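Local coordinates for MmoQ Response regulator (Methylococcus capsulatus, PDB 3LJX), which probably makes cyclic di-GMP from GTP through a GGDEF domain elsewhere in the full-length protein, this fragment being the helical HDOD part, at residues 168-173 with 178-183; 2-7 with 151-156; 107-112 with 142-147; 196-201 with 217-222. All blocks are in the same frame, centred on the assembly; numbering follows the deposited sequence.

Interaction 1. Residues 168-173 with 178-183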
loop_
_atom_site.group_PDB
_atom_site.type_symbol
_atom_site.label_atom_id
_atom_site.label_comp_id
_atom_site.label_asym_id
_atom_site.label_seq_id
_atom_site.Cartn_x
_atom_site.Cartn_y
_atom_site.Cartn_z
ATOM N N ALA A 168 -9.118 15.133 -12.472
ATOM C CA ALA A 168 -8.373 16.299 -12.924
ATOM C C ALA A 168 -6.936 16.229 -12.404
ATOM O O ALA A 168 -5.998 16.574 -13.118
ATOM C CB ALA A 168 -9.056 17.600 -12.477
ATOM N N LEU A 169 -6.764 15.772 -11.169
ATOM C CA LEU A 169 -5.412 15.561 -10.636
ATOM C C LEU A 169 -4.656 14.497 -11.457
ATOM O O LEU A 169 -3.489 14.688 -11.805
ATOM C CB LEU A 169 -5.443 15.189 -9.151
ATOM C CG LEU A 169 -4.071 14.889 -8.542
ATOM C CD1 LEU A 169 -3.155 16.112 -8.632
ATOM C CD2 LEU A 169 -4.220 14.432 -7.096
ATOM N N ILE A 170 -5.329 13.390 -11.770
ATOM C CA ILE A 170 -4.736 12.343 -12.596
ATOM C C ILE A 170 -4.247 12.947 -13.910
ATOM O O ILE A 170 -3.100 12.718 -14.324
ATOM C CB ILE A 170 -5.741 11.204 -12.910
ATOM C CG1 ILE A 170 -6.160 10.470 -11.626
ATOM C CG2 ILE A 170 -5.150 10.225 -13.930
ATOM C CD1 ILE A 170 -5.033 9.694 -10.963
ATOM N N ALA A 171 -5.112 13.731 -14.555
ATOM C CA ALA A 171 -4.749 14.380 -15.817
ATOM C C ALA A 171 -3.547 15.308 -15.636
ATOM O O ALA A 171 -2.682 15.398 -16.506
ATOM C CB ALA A 171 -5.939 15.152 -16.397
ATOM N N LEU A 172 -3.494 15.994 -14.499
ATOM C CA LEU A 172 -2.440 16.966 -14.261
ATOM C C LEU A 172 -1.126 16.244 -14.030
ATOM O O LEU A 172 -0.065 16.687 -14.491
ATOM C CB LEU A 172 -2.782 17.849 -13.064
ATOM C CG LEU A 172 -1.891 19.078 -12.904
ATOM C CD1 LEU A 172 -1.639 19.739 -14.253
ATOM C CD2 LEU A 172 -2.515 20.065 -11.937
ATOM N N GLU A 173 -1.202 15.118 -13.327
ATOM C CA GLU A 173 -0.016 14.323 -13.051
ATOM C C GLU A 173 0.594 13.848 -14.357
ATOM O O GLU A 173 1.799 13.990 -14.568
ATOM C CB GLU A 173 -0.346 13.142 -12.135
ATOM C CG GLU A 173 -0.703 13.545 -10.703
ATOM C CD GLU A 173 -1.255 12.380 -9.898
ATOM O OE1 GLU A 173 -1.482 11.303 -10.498
ATOM O OE2 GLU A 173 -1.474 12.547 -8.673
ATOM N N ALA A 178 4.389 12.564 -16.803
ATOM C CA ALA A 178 4.155 11.436 -17.710
ATOM C C ALA A 178 3.837 10.153 -16.953
ATOM O O ALA A 178 4.174 9.063 -17.409
ATOM C CB ALA A 178 5.328 11.207 -18.626
ATOM N N THR A 179 3.200 10.288 -15.796
ATOM C CA THR A 179 2.648 9.144 -15.093
ATOM C C THR A 179 1.657 9.701 -14.089
ATOM O O THR A 179 1.612 10.912 -13.877
ATOM C CB THR A 179 3.748 8.316 -14.393
ATOM O OG1 THR A 179 3.168 7.147 -13.810
ATOM C CG2 THR A 179 4.419 9.119 -13.323
ATOM N N ASP A 180 0.837 8.847 -13.489
ATOM C CA ASP A 180 -0.077 9.331 -12.465
ATOM C C ASP A 180 0.050 8.420 -11.266
ATOM O O ASP A 180 0.671 7.362 -11.369
ATOM C CB ASP A 180 -1.514 9.348 -12.988
ATOM C CG ASP A 180 -2.024 7.960 -13.320
ATOM O OD1 ASP A 180 -2.094 7.095 -12.398
ATOM O OD2 ASP A 180 -2.336 7.741 -14.509
ATOM N N HIS A 181 -0.547 8.807 -10.140
ATOM C CA HIS A 181 -0.288 8.087 -8.900
ATOM C C HIS A 181 -0.781 6.627 -8.919
ATOM O O HIS A 181 -0.186 5.758 -8.268
ATOM C CB HIS A 181 -0.802 8.854 -7.679
ATOM C CG HIS A 181 -2.259 9.190 -7.724
ATOM N ND1 HIS A 181 -3.251 8.238 -7.597
ATOM C CD2 HIS A 181 -2.897 10.382 -7.816
ATOM C CE1 HIS A 181 -4.433 8.829 -7.635
ATOM N NE2 HIS A 181 -4.246 10.129 -7.771
ATOM N N ASP A 182 -1.832 6.357 -9.696
ATOM C CA ASP A 182 -2.352 4.988 -9.826
ATOM C C ASP A 182 -1.501 4.109 -10.753
ATOM O O ASP A 182 -1.204 2.956 -10.430
ATOM C CB ASP A 182 -3.828 4.989 -10.265
ATOM C CG ASP A 182 -4.750 5.510 -9.178
ATOM O OD1 ASP A 182 -4.449 5.266 -7.987
ATOM O OD2 ASP A 182 -5.766 6.162 -9.503
ATOM N N GLU A 183 -1.103 4.645 -11.900
ATOM C CA GLU A 183 -0.168 3.919 -12.750
ATOM C C GLU A 183 1.128 3.678 -11.977
ATOM O O GLU A 183 1.669 2.570 -11.958
ATOM C CB GLU A 183 0.131 4.701 -14.021
ATOM C CG GLU A 183 0.979 3.913 -15.016
ATOM C CD GLU A 183 1.759 4.808 -15.971
ATOM O OE1 GLU A 183 1.690 6.048 -15.830
ATOM O OE2 GLU A 183 2.450 4.274 -16.864
#

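Interaction 2. Residues 2-7 with 151-156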
loop_
_atom_site.group_PDB
_atom_site.type_symbol
_atom_site.label_atom_id
_atom_site.label_comp_id
_atom_site.label_asym_id
_atom_site.label_seq_id
_atom_site.Cartn_x
_atom_site.Cartn_y
_atom_site.Cartn_z
ATOM N N ASP A 2 16.501 8.571 -4.612
ATOM C CA ASP A 2 16.405 7.766 -5.823
ATOM C C ASP A 2 16.359 8.679 -7.044
ATOM O O ASP A 2 15.688 9.718 -7.032
ATOM C CB ASP A 2 15.133 6.904 -5.795
ATOM C CG ASP A 2 15.107 5.927 -4.631
ATOM O OD1 ASP A 2 16.082 5.163 -4.460
ATOM O OD2 ASP A 2 14.101 5.911 -3.893
ATOM N N ARG A 3 17.055 8.293 -8.106
ATOM C CA ARG A 3 16.907 8.983 -9.380
ATOM C C ARG A 3 15.482 8.808 -9.911
ATOM O O ARG A 3 14.830 7.789 -9.650
ATOM C CB ARG A 3 17.911 8.451 -10.399
ATOM C CG ARG A 3 19.286 8.987 -10.207
ATOM C CD ARG A 3 20.281 8.303 -11.122
ATOM N NE ARG A 3 21.624 8.816 -10.865
ATOM C CZ ARG A 3 22.739 8.239 -11.291
ATOM N NH1 ARG A 3 22.686 7.120 -12.007
ATOM N NH2 ARG A 3 23.908 8.784 -10.993
ATOM N N TRP A 4 14.999 9.822 -10.628
ATOM C CA TRP A 4 13.755 9.716 -11.362
ATOM C C TRP A 4 14.036 9.411 -12.825
ATOM O O TRP A 4 14.528 10.259 -13.573
ATOM C CB TRP A 4 12.932 10.997 -11.254
ATOM C CG TRP A 4 11.644 10.910 -12.030
ATOM C CD1 TRP A 4 11.471 11.166 -13.366
ATOM C CD2 TRP A 4 10.354 10.524 -11.524
ATOM N NE1 TRP A 4 10.152 10.983 -13.715
ATOM C CE2 TRP A 4 9.443 10.590 -12.605
ATOM C CE3 TRP A 4 9.877 10.134 -10.263
ATOM C CZ2 TRP A 4 8.078 10.282 -12.464
ATOM C CZ3 TRP A 4 8.525 9.829 -10.123
ATOM C CH2 TRP A 4 7.643 9.899 -11.219
ATOM N N ASN A 5 13.734 8.181 -13.215
ATOM C CA ASN A 5 13.910 7.729 -14.582
ATOM C C ASN A 5 12.601 7.943 -15.327
ATOM O O ASN A 5 11.575 7.322 -15.000
ATOM C CB ASN A 5 14.254 6.246 -14.583
ATOM C CG ASN A 5 14.621 5.742 -15.959
ATOM O OD1 ASN A 5 15.795 5.446 -16.225
ATOM N ND2 ASN A 5 13.622 5.635 -16.851
HETATM N N MSE A 6 12.626 8.818 -16.324
HETATM C CA MSE A 6 11.390 9.251 -16.986
HETATM C C MSE A 6 10.674 8.093 -17.672
HETATM O O MSE A 6 9.449 7.970 -17.606
HETATM C CB MSE A 6 11.697 10.351 -17.989
HETATM C CG MSE A 6 10.645 10.520 -19.068
HETATM SE SE MSE A 6 11.177 11.863 -20.375
HETATM C CE MSE A 6 9.829 11.526 -21.740
ATOM N N HIS A 7 11.446 7.224 -18.308
ATOM C CA HIS A 7 10.858 6.085 -18.978
ATOM C C HIS A 7 10.287 5.081 -17.992
ATOM O O HIS A 7 9.207 4.522 -18.223
ATOM C CB HIS A 7 11.887 5.386 -19.855
ATOM C CG HIS A 7 11.314 4.273 -20.665
ATOM N ND1 HIS A 7 11.746 2.971 -20.551
ATOM C CD2 HIS A 7 10.326 4.266 -21.590
ATOM C CE1 HIS A 7 11.062 2.210 -21.386
ATOM N NE2 HIS A 7 10.191 2.970 -22.025
ATOM N N THR A 151 7.262 12.425 -2.814
ATOM C CA THR A 151 8.663 12.314 -2.465
ATOM C C THR A 151 9.583 12.759 -3.603
ATOM O O THR A 151 10.547 13.489 -3.376
ATOM C CB THR A 151 9.007 10.878 -2.083
ATOM O OG1 THR A 151 8.144 10.458 -1.026
ATOM C CG2 THR A 151 10.453 10.796 -1.613
ATOM N N ALA A 152 9.273 12.325 -4.823
ATOM C CA ALA A 152 10.099 12.618 -5.997
ATOM C C ALA A 152 10.054 14.094 -6.391
ATOM O O ALA A 152 11.097 14.704 -6.628
ATOM C CB ALA A 152 9.681 11.744 -7.191
ATOM N N TRP A 153 8.853 14.664 -6.459
ATOM C CA TRP A 153 8.704 16.040 -6.942
ATOM C C TRP A 153 7.917 16.920 -5.967
ATOM O O TRP A 153 6.837 17.400 -6.291
ATOM C CB TRP A 153 8.031 16.047 -8.315
ATOM C CG TRP A 153 8.712 15.188 -9.313
ATOM C CD1 TRP A 153 8.368 13.914 -9.674
ATOM C CD2 TRP A 153 9.866 15.527 -10.091
ATOM N NE1 TRP A 153 9.240 13.442 -10.631
ATOM C CE2 TRP A 153 10.164 14.415 -10.905
ATOM C CE3 TRP A 153 10.668 16.671 -10.185
ATOM C CZ2 TRP A 153 11.235 14.405 -11.789
ATOM C CZ3 TRP A 153 11.733 16.663 -11.071
ATOM C CH2 TRP A 153 12.010 15.537 -11.860
ATOM N N PRO A 154 8.468 17.150 -4.777
ATOM C CA PRO A 154 7.707 17.772 -3.686
ATOM C C PRO A 154 7.077 19.103 -4.090
ATOM O O PRO A 154 5.905 19.337 -3.772
ATOM C CB PRO A 154 8.765 18.001 -2.597
ATOM C CG PRO A 154 9.909 17.138 -2.961
ATOM C CD PRO A 154 9.882 16.940 -4.435
ATOM N N GLU A 155 7.835 19.956 -4.779
ATOM C CA GLU A 155 7.337 21.282 -5.153
ATOM C C GLU A 155 6.394 21.224 -6.344
ATOM O O GLU A 155 5.367 21.908 -6.369
ATOM C CB GLU A 155 8.486 22.261 -5.443
ATOM C CG GLU A 155 9.385 22.540 -4.246
ATOM C CD GLU A 155 8.667 23.264 -3.119
ATOM O OE1 GLU A 155 7.715 24.023 -3.405
ATOM O OE2 GLU A 155 9.057 23.078 -1.945
ATOM N N GLU A 156 6.734 20.424 -7.344
ATOM C CA GLU A 156 5.824 20.285 -8.474
ATOM C C GLU A 156 4.521 19.647 -8.018
ATOM O O GLU A 156 3.438 20.079 -8.413
ATOM C CB GLU A 156 6.449 19.466 -9.597
ATOM C CG GLU A 156 7.426 20.258 -10.439
ATOM C CD GLU A 156 6.782 20.892 -11.658
ATOM O OE1 GLU A 156 5.642 20.526 -12.015
ATOM O OE2 GLU A 156 7.430 21.755 -12.272
#

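Interaction 3. Residues 107-112 with 142-147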
loop_
_atom_site.group_PDB
_atom_site.type_symbol
_atom_site.label_atom_id
_atom_site.label_comp_id
_atom_site.label_asym_id
_atom_site.label_seq_id
_atom_site.Cartn_x
_atom_site.Cartn_y
_atom_site.Cartn_z
ATOM N N ALA A 107 0.320 12.427 7.302
ATOM C CA ALA A 107 -0.362 11.736 8.385
ATOM C C ALA A 107 -1.616 11.065 7.831
ATOM O O ALA A 107 -1.905 9.912 8.158
ATOM C CB ALA A 107 -0.718 12.695 9.523
ATOM N N ALA A 108 -2.352 11.779 6.981
ATOM C CA ALA A 108 -3.590 11.227 6.443
ATOM C C ALA A 108 -3.262 10.015 5.587
ATOM O O ALA A 108 -3.934 8.980 5.664
ATOM C CB ALA A 108 -4.382 12.279 5.631
ATOM N N TYR A 109 -2.220 10.143 4.777
ATOM C CA TYR A 109 -1.835 9.047 3.906
ATOM C C TYR A 109 -1.496 7.809 4.741
ATOM O O TYR A 109 -1.955 6.710 4.438
ATOM C CB TYR A 109 -0.665 9.425 2.994
ATOM C CG TYR A 109 -0.024 8.208 2.388
ATOM C CD1 TYR A 109 -0.580 7.584 1.273
ATOM C CD2 TYR A 109 1.104 7.644 2.966
ATOM C CE1 TYR A 109 -0.006 6.439 0.734
ATOM C CE2 TYR A 109 1.692 6.504 2.436
ATOM C CZ TYR A 109 1.136 5.903 1.327
ATOM O OH TYR A 109 1.723 4.758 0.822
ATOM N N TRP A 110 -0.717 7.980 5.804
ATOM C CA TRP A 110 -0.296 6.816 6.584
ATOM C C TRP A 110 -1.460 6.231 7.354
ATOM O O TRP A 110 -1.577 5.016 7.496
ATOM C CB TRP A 110 0.877 7.135 7.519
ATOM C CG TRP A 110 2.188 7.216 6.773
ATOM C CD1 TRP A 110 2.675 6.307 5.875
ATOM C CD2 TRP A 110 3.164 8.256 6.853
ATOM N NE1 TRP A 110 3.882 6.722 5.385
ATOM C CE2 TRP A 110 4.209 7.916 5.973
ATOM C CE3 TRP A 110 3.257 9.441 7.596
ATOM C CZ2 TRP A 110 5.346 8.720 5.807
ATOM C CZ3 TRP A 110 4.389 10.245 7.431
ATOM C CH2 TRP A 110 5.410 9.880 6.539
ATOM N N GLN A 111 -2.328 7.098 7.849
ATOM C CA GLN A 111 -3.467 6.625 8.614
ATOM C C GLN A 111 -4.390 5.809 7.705
ATOM O O GLN A 111 -4.817 4.701 8.044
ATOM C CB GLN A 111 -4.208 7.812 9.240
ATOM C CG GLN A 111 -5.487 7.430 9.958
ATOM C CD GLN A 111 -6.262 8.642 10.428
ATOM O OE1 GLN A 111 -6.427 9.629 9.701
ATOM N NE2 GLN A 111 -6.751 8.571 11.653
ATOM N N LYS A 112 -4.678 6.348 6.529
ATOM C CA LYS A 112 -5.592 5.692 5.606
ATOM C C LYS A 112 -5.020 4.377 5.067
ATOM O O LYS A 112 -5.749 3.405 4.886
ATOM C CB LYS A 112 -5.915 6.639 4.462
ATOM C CG LYS A 112 -6.771 6.052 3.367
ATOM C CD LYS A 112 -7.473 7.191 2.680
ATOM C CE LYS A 112 -7.981 8.161 3.738
ATOM N NZ LYS A 112 -7.960 9.580 3.283
ATOM N N ALA A 142 -1.793 -0.004 -1.711
ATOM C CA ALA A 142 -2.719 0.273 -2.821
ATOM C C ALA A 142 -2.579 1.637 -3.525
ATOM O O ALA A 142 -3.026 1.801 -4.672
ATOM C CB ALA A 142 -4.169 0.067 -2.354
ATOM N N ASP A 143 -1.996 2.624 -2.847
ATOM C CA ASP A 143 -1.754 3.917 -3.497
ATOM C C ASP A 143 -0.397 4.509 -3.128
ATOM O O ASP A 143 -0.231 5.732 -3.011
ATOM C CB ASP A 143 -2.901 4.911 -3.255
ATOM C CG ASP A 143 -3.134 5.202 -1.789
ATOM O OD1 ASP A 143 -2.366 4.708 -0.932
ATOM O OD2 ASP A 143 -4.104 5.925 -1.490
ATOM N N VAL A 144 0.581 3.623 -2.977
ATOM C CA VAL A 144 1.932 4.034 -2.665
ATOM C C VAL A 144 2.505 4.960 -3.752
ATOM O O VAL A 144 3.446 5.708 -3.505
ATOM C CB VAL A 144 2.850 2.805 -2.438
ATOM C CG1 VAL A 144 3.162 2.102 -3.765
ATOM C CG2 VAL A 144 4.123 3.231 -1.747
ATOM N N GLY A 145 1.923 4.925 -4.947
ATOM C CA GLY A 145 2.266 5.890 -5.973
ATOM C C GLY A 145 2.087 7.348 -5.550
ATOM O O GLY A 145 2.784 8.231 -6.053
ATOM N N ARG A 146 1.163 7.614 -4.631
ATOM C CA ARG A 146 0.966 8.983 -4.138
ATOM C C ARG A 146 2.177 9.433 -3.335
ATOM O O ARG A 146 2.720 10.517 -3.570
ATOM C CB ARG A 146 -0.273 9.093 -3.256
ATOM C CG ARG A 146 -1.600 8.829 -3.948
ATOM C CD ARG A 146 -2.725 9.175 -2.987
ATOM N NE ARG A 146 -4.035 8.836 -3.527
ATOM C CZ ARG A 146 -4.824 9.674 -4.199
ATOM N NH1 ARG A 146 -4.451 10.935 -4.433
ATOM N NH2 ARG A 146 -6.002 9.247 -4.637
ATOM N N LEU A 147 2.586 8.596 -2.382
ATOM C CA LEU A 147 3.797 8.833 -1.596
ATOM C C LEU A 147 5.000 9.081 -2.520
ATOM O O LEU A 147 5.796 9.989 -2.291
ATOM C CB LEU A 147 4.093 7.612 -0.726
ATOM C CG LEU A 147 4.517 7.752 0.738
ATOM C CD1 LEU A 147 5.695 6.859 1.000
ATOM C CD2 LEU A 147 4.807 9.194 1.170
HETATM O O HOH W 1 -0.149 3.132 0.051
#

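Interaction 4. Residues 196-201 with 217-222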
loop_
_atom_site.group_PDB
_atom_site.type_symbol
_atom_site.label_atom_id
_atom_site.label_comp_id
_atom_site.label_asym_id
_atom_site.label_seq_id
_atom_site.Cartn_x
_atom_site.Cartn_y
_atom_site.Cartn_z
ATOM N N GLN A 196 0.691 -9.953 -12.039
ATOM C CA GLN A 196 -0.300 -9.089 -12.668
ATOM C C GLN A 196 -1.753 -9.252 -12.174
ATOM O O GLN A 196 -2.489 -8.263 -12.166
ATOM C CB GLN A 196 -0.232 -9.188 -14.196
ATOM C CG GLN A 196 -0.906 -8.023 -14.911
ATOM C CD GLN A 196 -1.143 -8.298 -16.392
ATOM O OE1 GLN A 196 -0.197 -8.521 -17.160
ATOM N NE2 GLN A 196 -2.414 -8.288 -16.800
ATOM N N VAL A 197 -2.186 -10.451 -11.764
ATOM C CA VAL A 197 -3.587 -10.568 -11.298
ATOM C C VAL A 197 -3.889 -9.609 -10.170
ATOM O O VAL A 197 -4.980 -9.052 -10.114
ATOM C CB VAL A 197 -4.034 -11.973 -10.791
ATOM C CG1 VAL A 197 -4.561 -12.815 -11.926
ATOM C CG2 VAL A 197 -2.944 -12.660 -9.946
ATOM N N PHE A 198 -2.937 -9.435 -9.258
ATOM C CA PHE A 198 -3.144 -8.506 -8.148
ATOM C C PHE A 198 -3.255 -7.063 -8.630
ATOM O O PHE A 198 -4.142 -6.333 -8.192
ATOM C CB PHE A 198 -2.064 -8.664 -7.075
ATOM C CG PHE A 198 -2.238 -9.887 -6.231
ATOM C CD1 PHE A 198 -2.158 -11.146 -6.791
ATOM C CD2 PHE A 198 -2.476 -9.781 -4.872
ATOM C CE1 PHE A 198 -2.325 -12.283 -6.010
ATOM C CE2 PHE A 198 -2.638 -10.920 -4.087
ATOM C CZ PHE A 198 -2.565 -12.164 -4.657
ATOM N N ILE A 199 -2.372 -6.662 -9.544
ATOM C CA ILE A 199 -2.445 -5.319 -10.115
ATOM C C ILE A 199 -3.771 -5.125 -10.874
ATOM O O ILE A 199 -4.408 -4.061 -10.777
ATOM C CB ILE A 199 -1.235 -5.008 -11.036
ATOM C CG1 ILE A 199 0.024 -4.736 -10.208
ATOM C CG2 ILE A 199 -1.501 -3.781 -11.863
ATOM C CD1 ILE A 199 0.779 -5.974 -9.822
ATOM N N ASP A 200 -4.205 -6.149 -11.609
ATOM C CA ASP A 200 -5.477 -6.045 -12.322
ATOM C C ASP A 200 -6.640 -5.927 -11.343
ATOM O O ASP A 200 -7.586 -5.175 -11.576
ATOM C CB ASP A 200 -5.713 -7.239 -13.254
ATOM C CG ASP A 200 -4.787 -7.232 -14.476
ATOM O OD1 ASP A 200 -4.079 -6.226 -14.707
ATOM O OD2 ASP A 200 -4.767 -8.242 -15.212
ATOM N N ALA A 201 -6.580 -6.670 -10.245
ATOM C CA ALA A 201 -7.684 -6.633 -9.295
ATOM C C ALA A 201 -7.750 -5.222 -8.705
ATOM O O ALA A 201 -8.829 -4.646 -8.547
ATOM C CB ALA A 201 -7.494 -7.676 -8.222
ATOM N N GLY A 217 -12.575 -10.376 -10.198
ATOM C CA GLY A 217 -13.701 -9.494 -9.938
ATOM C C GLY A 217 -14.052 -9.482 -8.462
ATOM O O GLY A 217 -14.346 -8.430 -7.886
ATOM N N ARG A 218 -13.994 -10.649 -7.828
ATOM C CA ARG A 218 -14.386 -10.739 -6.425
ATOM C C ARG A 218 -13.360 -10.040 -5.540
ATOM O O ARG A 218 -13.713 -9.297 -4.612
ATOM C CB ARG A 218 -14.580 -12.189 -5.994
ATOM C CG ARG A 218 -15.248 -12.331 -4.641
ATOM C CD ARG A 218 -15.370 -13.788 -4.263
ATOM N NE ARG A 218 -16.726 -14.268 -4.455
ATOM C CZ ARG A 218 -17.571 -14.495 -3.457
ATOM N NH1 ARG A 218 -17.177 -14.298 -2.203
ATOM N NH2 ARG A 218 -18.802 -14.923 -3.710
ATOM N N PHE A 219 -12.087 -10.252 -5.841
ATOM C CA PHE A 219 -11.039 -9.587 -5.086
ATOM C C PHE A 219 -11.136 -8.074 -5.323
ATOM O O PHE A 219 -11.009 -7.288 -4.384
ATOM C CB PHE A 219 -9.669 -10.147 -5.481
ATOM C CG PHE A 219 -8.531 -9.648 -4.637
ATOM C CD1 PHE A 219 -8.704 -9.390 -3.292
ATOM C CD2 PHE A 219 -7.269 -9.472 -5.192
ATOM C CE1 PHE A 219 -7.645 -8.931 -2.513
ATOM C CE2 PHE A 219 -6.205 -9.021 -4.422
ATOM C CZ PHE A 219 -6.396 -8.753 -3.074
ATOM N N ALA A 220 -11.397 -7.668 -6.567
ATOM C CA ALA A 220 -11.574 -6.248 -6.858
ATOM C C ALA A 220 -12.694 -5.643 -5.992
ATOM O O ALA A 220 -12.537 -4.564 -5.414
ATOM C CB ALA A 220 -11.852 -6.019 -8.358
ATOM N N ARG A 221 -13.824 -6.333 -5.900
ATOM C CA ARG A 221 -14.929 -5.826 -5.085
ATOM C C ARG A 221 -14.521 -5.765 -3.608
ATOM O O ARG A 221 -14.951 -4.872 -2.878
ATOM C CB ARG A 221 -16.193 -6.662 -5.275
ATOM C CG ARG A 221 -16.934 -6.358 -6.587
ATOM C CD ARG A 221 -18.240 -7.160 -6.741
ATOM N NE ARG A 221 -17.973 -8.545 -7.123
ATOM C CZ ARG A 221 -17.711 -8.928 -8.369
ATOM N NH1 ARG A 221 -17.685 -8.031 -9.355
ATOM N NH2 ARG A 221 -17.463 -10.204 -8.636
ATOM N N GLN A 222 -13.655 -6.679 -3.178
ATOM C CA GLN A 222 -13.175 -6.658 -1.794
ATOM C C GLN A 222 -12.260 -5.475 -1.535
ATOM O O GLN A 222 -12.310 -4.851 -0.460
ATOM C CB GLN A 222 -12.464 -7.952 -1.443
ATOM C CG GLN A 222 -13.383 -9.189 -1.386
ATOM C CD GLN A 222 -12.571 -10.483 -1.292
ATOM O OE1 GLN A 222 -11.480 -10.592 -1.879
ATOM N NE2 GLN A 222 -13.096 -11.464 -0.555
#

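Interaction 1. Residues 168-173 with 178-183
E173, on the last turns of helix 166-177, reaches across to the start of helix 181-191, where it meets T179, D180 and H181. Its CB lies 3.4 Å from the backbone O of T179. From there CG leaves on the side remote from the carbonyl carbon (chi1 -69°) and the chain runs on extended, which carries the carboxylate up to the first turn of the next helix. There E173 OE1 accepts the backbone N-H of H181 at 2.7 Å, the N coming from above the carboxylate plane; the same oxygen sits 3.1 Å from D180 CA. The other oxygen, OE2, is hydrogen-bonded to the hydroxyl of Y157, so both oxygens of this buried acid are engaged. Beside it the methyl CD1 of I170 rests over one face of the H181 imidazole, 3.6 Å from the ring centroid, a CH-pi contact displaced toward the rim. I170 CG2 meanwhile packs on D180, 3.8 Å from OD2, an oxygen that also pairs with R174. D180 itself caps the new helix: its OD1 takes the N-H of E183 at 2.7 Å, nearly straight at 171°, and more weakly that of D182. With A178 turning out of the first helix at positive phi, this is a tight connection between two consecutive helices, with an aspartate N-cap, in the all-helical HDOD domain.

Interaction 2. Residues 2-7 with 151-156
W4 and W153 meet as a T-shaped aromatic pair that fastens the N-terminal segment to the bend between helices 144-152 and 154-163. The planes stand at 72°, and the edge of the W153 indole is directed at the face of W4, the centroid of its five-membered ring lying 4.5 Å from that of the six-membered ring of W4. NE1 leads the approach, 3.2 Å from W4 CD2 and over the middle of the indole. CZ2 of W153 follows, 3.5 Å from W4 CG.

Apolar contact adds to this: the methyl CB of A152 touches W4 CE3 at 3.5 Å, approaching obliquely. W4 can serve both partners because its CG lies opposite the backbone N (chi1 179°), turning the ring toward residues 152 and 153. Outside the contact W4 also leans on P9 and L11, while W153 stacks with F177.

With an alanine in place of W4, the NE1 edge of W153 and the A152 methyl would probably lose their cover, and the N-terminal segment its hold here.

The joint at this partly exposed site thus rests on ring faces, ring edges and a methyl; charges take no part, and the polar atom nearest the W4 face is the indole nitrogen of W153.

Interaction 3. Residues 107-112 with 142-147
D143 OD1 has two polar partners in this contact with Y109: a water donates to it at 2.9 Å, and R116 of helix 106-125 forms a salt bridge with it. The same water accepts the hydroxyl proton of Y109, its O lying 2.6 Å from Y109 OH, so the tyrosine and the aspartate are joined through one solvent molecule. OD1 also sits at the edge of the phenol, 3.4 Å from Y109 CE1. The second carboxylate oxygen, D143 OD2, pairs at 3.6 Å with NE of R146, one turn further on.

The rest of Y109 is packed. L147 crosses it at about a right angle, with CG 3.5 Å from Y109 CE2, and the hydroxyl end rests against V144, OH lying 3.6 Å from its CA. With CG anti to N (chi1 164°), the Y109 ring reaches across to helix 144-152. A phenylalanine here would leave the L147 packing but would probably deprive the water of its donor and loosen its hold on D143.

A142 and D143, followed by V144, G145 and R146, resemble the HD signature of the HD phosphodiesterase clan with alanine in place of the histidine, consistent with an HDOD domain.

Interaction 4. Residues 196-201 with 217-222
A201 and A220 bring helix 196-204 against helix 214-233 at the tight end of this contact. The carbonyl O of A201 lies 3.3 Å from the CB of A220 and 3.6 Å from its CA, the latter a CA-H...O contact. With nothing bulkier than a methyl on either helix here, the two backbones can come this near. The A201 methyl in turn presses on the F219 ring, its CB 3.5 Å from CD2. A chi1 of -173° swings the F219 ring toward the first helix, and the ring also touches V130.

The short segments approach to 9.1 Å between axes and cross at -52°, a common helix-packing angle. They join helix 196-204 to the long helix 214-233 within an all-helical fold, and the alanines occupy the point of closest backbone approach.

Away from the alanines the packing grows looser. F198, partly exposed, meets F219 in an offset edge-to-face pair: the edge of F219 is turned to the face of F198, with planes at 73° and centroids 5.6 Å apart. The nearest atoms there, F198 CD2 and F219 CE2, are 3.8 Å apart. On another side of helix 196-204, away from the rings, exposed Q196 pairs with D200 instead of with the second helix. NE2 of Q196 donates to D200 OD2 at 2.8 Å, the acceptor lying close to the amide plane and taking the bond on its syn side.

Interactions 1, 3 and 4 are buried, whereas interaction 2 lies near the surface, where the N-terminal segment meets the helical body. Helix 144-152 serves both interactions 2 and 3, at its end and its start. Interaction 1 touches each of them: T179 packs on W4, and H181 lies against R146 and G145. Interaction 4 stands apart, with nearest atoms about 7 Å from interaction 1, although helices 181-191 and 196-204 are consecutive. The chemistry varies accordingly: a carboxylate and a helix cap at the turn of interaction 1, a water and salt bridges at interaction 3, nearest the chain centre, and aromatic and methyl packing at interactions 2 and 4.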